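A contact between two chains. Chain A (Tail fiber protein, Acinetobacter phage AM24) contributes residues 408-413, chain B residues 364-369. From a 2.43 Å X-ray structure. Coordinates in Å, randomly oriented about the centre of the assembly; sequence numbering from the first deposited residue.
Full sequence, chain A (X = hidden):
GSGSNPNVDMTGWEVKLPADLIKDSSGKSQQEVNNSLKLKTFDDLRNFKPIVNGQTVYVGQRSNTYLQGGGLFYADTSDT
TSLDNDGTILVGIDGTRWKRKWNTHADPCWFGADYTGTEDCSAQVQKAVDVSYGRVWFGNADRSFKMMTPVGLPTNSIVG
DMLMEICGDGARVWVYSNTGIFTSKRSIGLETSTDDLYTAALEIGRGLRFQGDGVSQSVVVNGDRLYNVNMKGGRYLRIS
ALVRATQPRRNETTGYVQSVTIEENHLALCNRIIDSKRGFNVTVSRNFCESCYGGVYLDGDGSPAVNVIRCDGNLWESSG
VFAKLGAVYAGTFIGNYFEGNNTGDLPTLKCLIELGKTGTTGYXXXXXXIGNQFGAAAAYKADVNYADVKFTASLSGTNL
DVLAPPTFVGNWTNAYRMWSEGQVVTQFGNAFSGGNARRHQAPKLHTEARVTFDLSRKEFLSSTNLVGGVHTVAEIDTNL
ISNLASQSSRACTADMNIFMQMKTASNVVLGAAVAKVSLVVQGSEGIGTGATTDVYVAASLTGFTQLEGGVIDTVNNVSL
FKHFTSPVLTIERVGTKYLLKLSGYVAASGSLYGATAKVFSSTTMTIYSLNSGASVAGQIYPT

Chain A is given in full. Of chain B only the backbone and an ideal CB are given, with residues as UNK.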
ATOM      1  N   PHE A 408       8.744 -11.355  -6.337  1.00 37.72           N
ATOM      2  CA  PHE A 408       9.048 -10.025  -6.850  1.00 38.29           C
ATOM      3  C   PHE A 408       8.121  -9.720  -8.017  1.00 36.54           C
ATOM      4  O   PHE A 408       8.059 -10.494  -8.978  1.00 36.14           O
ATOM      5  CB  PHE A 408      10.514  -9.919  -7.298  1.00 39.15           C
ATOM      6  CG  PHE A 408      11.509  -9.963  -6.166  1.00 35.81           C
ATOM      7  CD1 PHE A 408      11.864 -11.171  -5.579  1.00 33.03           C
ATOM      8  CD2 PHE A 408      12.099  -8.797  -5.703  1.00 35.25           C
ATOM      9  CE1 PHE A 408      12.779 -11.213  -4.545  1.00 35.97           C
ATOM     10  CE2 PHE A 408      13.014  -8.829  -4.666  1.00 39.05           C
ATOM     11  CZ  PHE A 408      13.356 -10.039  -4.084  1.00 39.42           C
ATOM     12  N   VAL A 409       7.410  -8.597  -7.939  1.00 33.77           N
ATOM     13  CA  VAL A 409       6.449  -8.199  -8.960  1.00 37.05           C
ATOM     14  C   VAL A 409       6.702  -6.741  -9.326  1.00 41.48           C
ATOM     15  O   VAL A 409       6.653  -5.861  -8.458  1.00 44.77           O
ATOM     16  CB  VAL A 409       4.997  -8.388  -8.487  1.00 42.70           C
ATOM     17  CG1 VAL A 409       4.016  -7.762  -9.487  1.00 32.22           C
ATOM     18  CG2 VAL A 409       4.686  -9.870  -8.253  1.00 31.95           C
ATOM     19  N   GLY A 410       6.973  -6.486 -10.604  1.00 38.26           N
ATOM     20  CA  GLY A 410       6.979  -5.132 -11.125  1.00 36.49           C
ATOM     21  C   GLY A 410       8.068  -4.218 -10.606  1.00 38.19           C
ATOM     22  O   GLY A 410       7.898  -2.994 -10.639  1.00 37.97           O
ATOM     23  N   ASN A 411       9.182  -4.770 -10.130  1.00 39.58           N
ATOM     24  CA  ASN A 411      10.302  -3.975  -9.646  1.00 36.22           C
ATOM     25  C   ASN A 411      11.233  -3.596 -10.795  1.00 39.35           C
ATOM     26  O   ASN A 411      11.168  -4.157 -11.889  1.00 46.51           O
ATOM     27  CB  ASN A 411      11.089  -4.735  -8.575  1.00 33.98           C
ATOM     28  CG  ASN A 411      10.212  -5.202  -7.428  1.00 40.09           C
ATOM     29  OD1 ASN A 411       9.920  -4.437  -6.503  1.00 39.22           O
ATOM     30  ND2 ASN A 411       9.780  -6.466  -7.485  1.00 41.81           N
ATOM     31  N   TRP A 412      12.115  -2.636 -10.525  1.00 39.55           N
ATOM     32  CA  TRP A 412      13.072  -2.130 -11.504  1.00 40.32           C
ATOM     33  C   TRP A 412      14.443  -2.045 -10.855  1.00 41.38           C
ATOM     34  O   TRP A 412      14.599  -1.398  -9.813  1.00 40.69           O
ATOM     35  CB  TRP A 412      12.666  -0.742 -12.025  1.00 41.30           C
ATOM     36  CG  TRP A 412      13.480  -0.252 -13.193  1.00 41.28           C
ATOM     37  CD1 TRP A 412      13.099  -0.238 -14.504  1.00 42.40           C
ATOM     38  CD2 TRP A 412      14.806   0.305 -13.157  1.00 41.47           C
ATOM     39  NE1 TRP A 412      14.101   0.285 -15.284  1.00 44.54           N
ATOM     40  CE2 TRP A 412      15.159   0.626 -14.484  1.00 41.31           C
ATOM     41  CE3 TRP A 412      15.729   0.557 -12.135  1.00 36.14           C
ATOM     42  CZ2 TRP A 412      16.393   1.186 -14.815  1.00 39.60           C
ATOM     43  CZ3 TRP A 412      16.956   1.106 -12.465  1.00 36.79           C
ATOM     44  CH2 TRP A 412      17.278   1.415 -13.795  1.00 38.73           C
ATOM     45  N   THR A 413      15.435  -2.673 -11.481  1.00 41.23           N
ATOM     46  CA  THR A 413      16.807  -2.597 -11.006  1.00 41.19           C
ATOM     47  C   THR A 413      17.740  -2.388 -12.190  1.00 42.15           C
ATOM     48  O   THR A 413      17.387  -2.647 -13.342  1.00 44.05           O
ATOM     49  CB  THR A 413      17.220  -3.858 -10.227  1.00 39.44           C
ATOM     50  OG1 THR A 413      18.447  -3.616  -9.529  1.00 41.46           O
ATOM     51  CG2 THR A 413      17.404  -5.048 -11.172  1.00 37.32           C
TER
ATOM     52  N   UNK B 364       7.559   2.427 -20.774  1.00 38.10           N
ATOM     53  CA  UNK B 364       7.553   2.222 -19.335  1.00 36.45           C
ATOM     54  C   UNK B 364       8.159   0.863 -18.997  1.00 40.75           C
ATOM     55  O   UNK B 364       8.344   0.002 -19.863  1.00 40.29           O
ATOM     56  CB  UNK B 364       6.131   2.330 -18.781  1.00 36.45           C
ATOM     57  N   UNK B 365       8.474   0.672 -17.714  1.00 43.57           N
ATOM     58  CA  UNK B 365       9.149  -0.557 -17.293  1.00 42.10           C
ATOM     59  C   UNK B 365       8.907  -0.780 -15.807  1.00 38.27           C
ATOM     60  O   UNK B 365       9.498  -0.087 -14.976  1.00 39.22           O
ATOM     61  CB  UNK B 365      10.648  -0.492 -17.591  1.00 42.10           C
ATOM     62  N   UNK B 366       8.065  -1.758 -15.482  1.00 36.71           N
ATOM     63  CA  UNK B 366       7.770  -2.075 -14.098  1.00 35.36           C
ATOM     64  C   UNK B 366       6.641  -1.247 -13.519  1.00 37.52           C
ATOM     65  O   UNK B 366       6.884  -0.309 -12.757  1.00 38.20           O
ATOM     66  CB  UNK B 366       9.027  -1.886 -13.247  1.00 35.36           C
ATOM     67  N   UNK B 367       5.402  -1.575 -13.887  1.00 37.57           N
ATOM     68  CA  UNK B 367       4.210  -0.873 -13.420  1.00 38.49           C
ATOM     69  C   UNK B 367       3.168  -1.911 -13.031  1.00 40.06           C
ATOM     70  O   UNK B 367       2.913  -2.855 -13.788  1.00 44.28           O
ATOM     71  CB  UNK B 367       3.667   0.079 -14.488  1.00 38.49           C
ATOM     72  N   UNK B 368       2.564  -1.744 -11.853  1.00 34.86           N
ATOM     73  CA  UNK B 368       1.620  -2.723 -11.328  1.00 35.97           C
ATOM     74  C   UNK B 368       0.339  -2.036 -10.882  1.00 40.58           C
ATOM     75  O   UNK B 368       0.386  -1.074 -10.108  1.00 42.32           O
ATOM     76  CB  UNK B 368       2.239  -3.502 -10.166  1.00 35.97           C
ATOM     77  N   UNK B 369      -0.798  -2.543 -11.360  1.00 41.82           N
ATOM     78  CA  UNK B 369      -2.126  -2.067 -10.980  1.00 36.65           C
ATOM     79  C   UNK B 369      -2.816  -3.145 -10.155  1.00 35.44           C
ATOM     80  O   UNK B 369      -3.064  -4.242 -10.659  1.00 36.76           O
ATOM     81  CB  UNK B 369      -2.959  -1.706 -12.212  1.00 36.65           C
TER

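Chain B passes the turn at Gly A410 of a second copy of the same protein. The end-to-end directions of the touching parts differ by 148°, so the two chains run roughly antiparallel. No hydrogen bond joins the two stretches directly.

Position 364 is out of reach. Its ideal CB has no atom of the chain A stretch within 5.5 Å, so this contact sets no preference. The residue is Ser B364, and its OG is hydrogen-bonded elsewhere in the structure.

Position 365 points its CA-to-CB bond sideways. The ideal CB lies 4.0 Å from CD1 of Trp A412, beside the indole. A small side chain, polar or apolar, would suit: alanine, serine, threonine or perhaps cysteine. The residue is Ser B365. Ser B365 OG packs 3.8 Å from Trp A412 CD1 and is hydrogen-bonded elsewhere. Ser B365 O is 3.6 Å from Trp A412 CD1 and approaches the ring obliquely.

Position 366 directs its ideal CB toward chain A. That CB would be tight against Gly A410 O, at 3.1 Å, and 3.4 Å from Asn A411 O. Phi 87° and psi 76° would also jam it against the carbonyl O of the residue before. The backbone angles alone call for glycine, and the tight approach to Gly A410 O adds to the case; Gly B366 is found.

Position 367 points away, and nothing of the chain A stretch lies within 5.5 Å of its CB. The extended backbone is compatible with a beta-branched residue, but many others would fit. The residue is Val B367.

Position 368 turns back toward chain A. Its ideal CB is 4.7 Å from Val A409 CG1 and 5.1 Å from Gly A410 CA, which leaves space for a modest side chain. The valine methyl offers an apolar surface, while Gly A410 O is an acceptor that a water could bridge to. A hydroxyl, as in serine or threonine, is favoured, but valine or cysteine could also fit. The residue is Thr B368, chi1 in m. Thr B368 OG1 sits 3.7 Å from Gly A410 CA and 4.0 Å from Val A409 CG1. Thr B368 OG1 donates a hydrogen bond to the O of a water at 2.6 Å, and that water donates to Gly A410 O at 2.8 Å. The water thus links the chains. A CB on Gly A410 would clash with Thr B368 OG1, at 2.2 Å.

Position 369 is again out of reach and unconstrained here. The residue is Phe B369, whose ring makes no contact with this stretch.

Chain B (364-369) SSGVTF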
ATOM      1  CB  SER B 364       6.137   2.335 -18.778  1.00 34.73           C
ATOM      2  OG  SER B 364       5.654   3.664 -18.882  1.00 38.21           O
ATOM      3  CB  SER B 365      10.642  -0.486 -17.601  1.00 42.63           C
ATOM      4  OG  SER B 365      11.245  -1.754 -17.436  1.00 36.61           O
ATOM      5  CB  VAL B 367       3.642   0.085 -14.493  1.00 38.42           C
ATOM      6  CG1 VAL B 367       2.522   0.941 -13.912  1.00 32.76           C
ATOM      7  CG2 VAL B 367       4.738   0.960 -15.078  1.00 33.37           C
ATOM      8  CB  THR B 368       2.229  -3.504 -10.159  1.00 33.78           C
ATOM      9  OG1 THR B 368       3.538  -3.958 -10.521  1.00 35.78           O
ATOM     10  CG2 THR B 368       1.362  -4.706  -9.810  1.00 33.50           C
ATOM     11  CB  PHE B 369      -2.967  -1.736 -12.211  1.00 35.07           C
ATOM     12  CG  PHE B 369      -2.414  -0.620 -13.037  1.00 35.98           C
ATOM     13  CD1 PHE B 369      -1.424  -0.862 -13.977  1.00 33.83           C
ATOM     14  CD2 PHE B 369      -2.883   0.676 -12.874  1.00 40.78           C
ATOM     15  CE1 PHE B 369      -0.911   0.166 -14.741  1.00 37.31           C
ATOM     16  CE2 PHE B 369      -2.375   1.713 -13.639  1.00 43.90           C
ATOM     17  CZ  PHE B 369      -1.389   1.458 -14.575  1.00 41.27           C
TER
HETATM   18  O   HOH W   1       5.300  -2.120 -10.364  1.00 35.54           O
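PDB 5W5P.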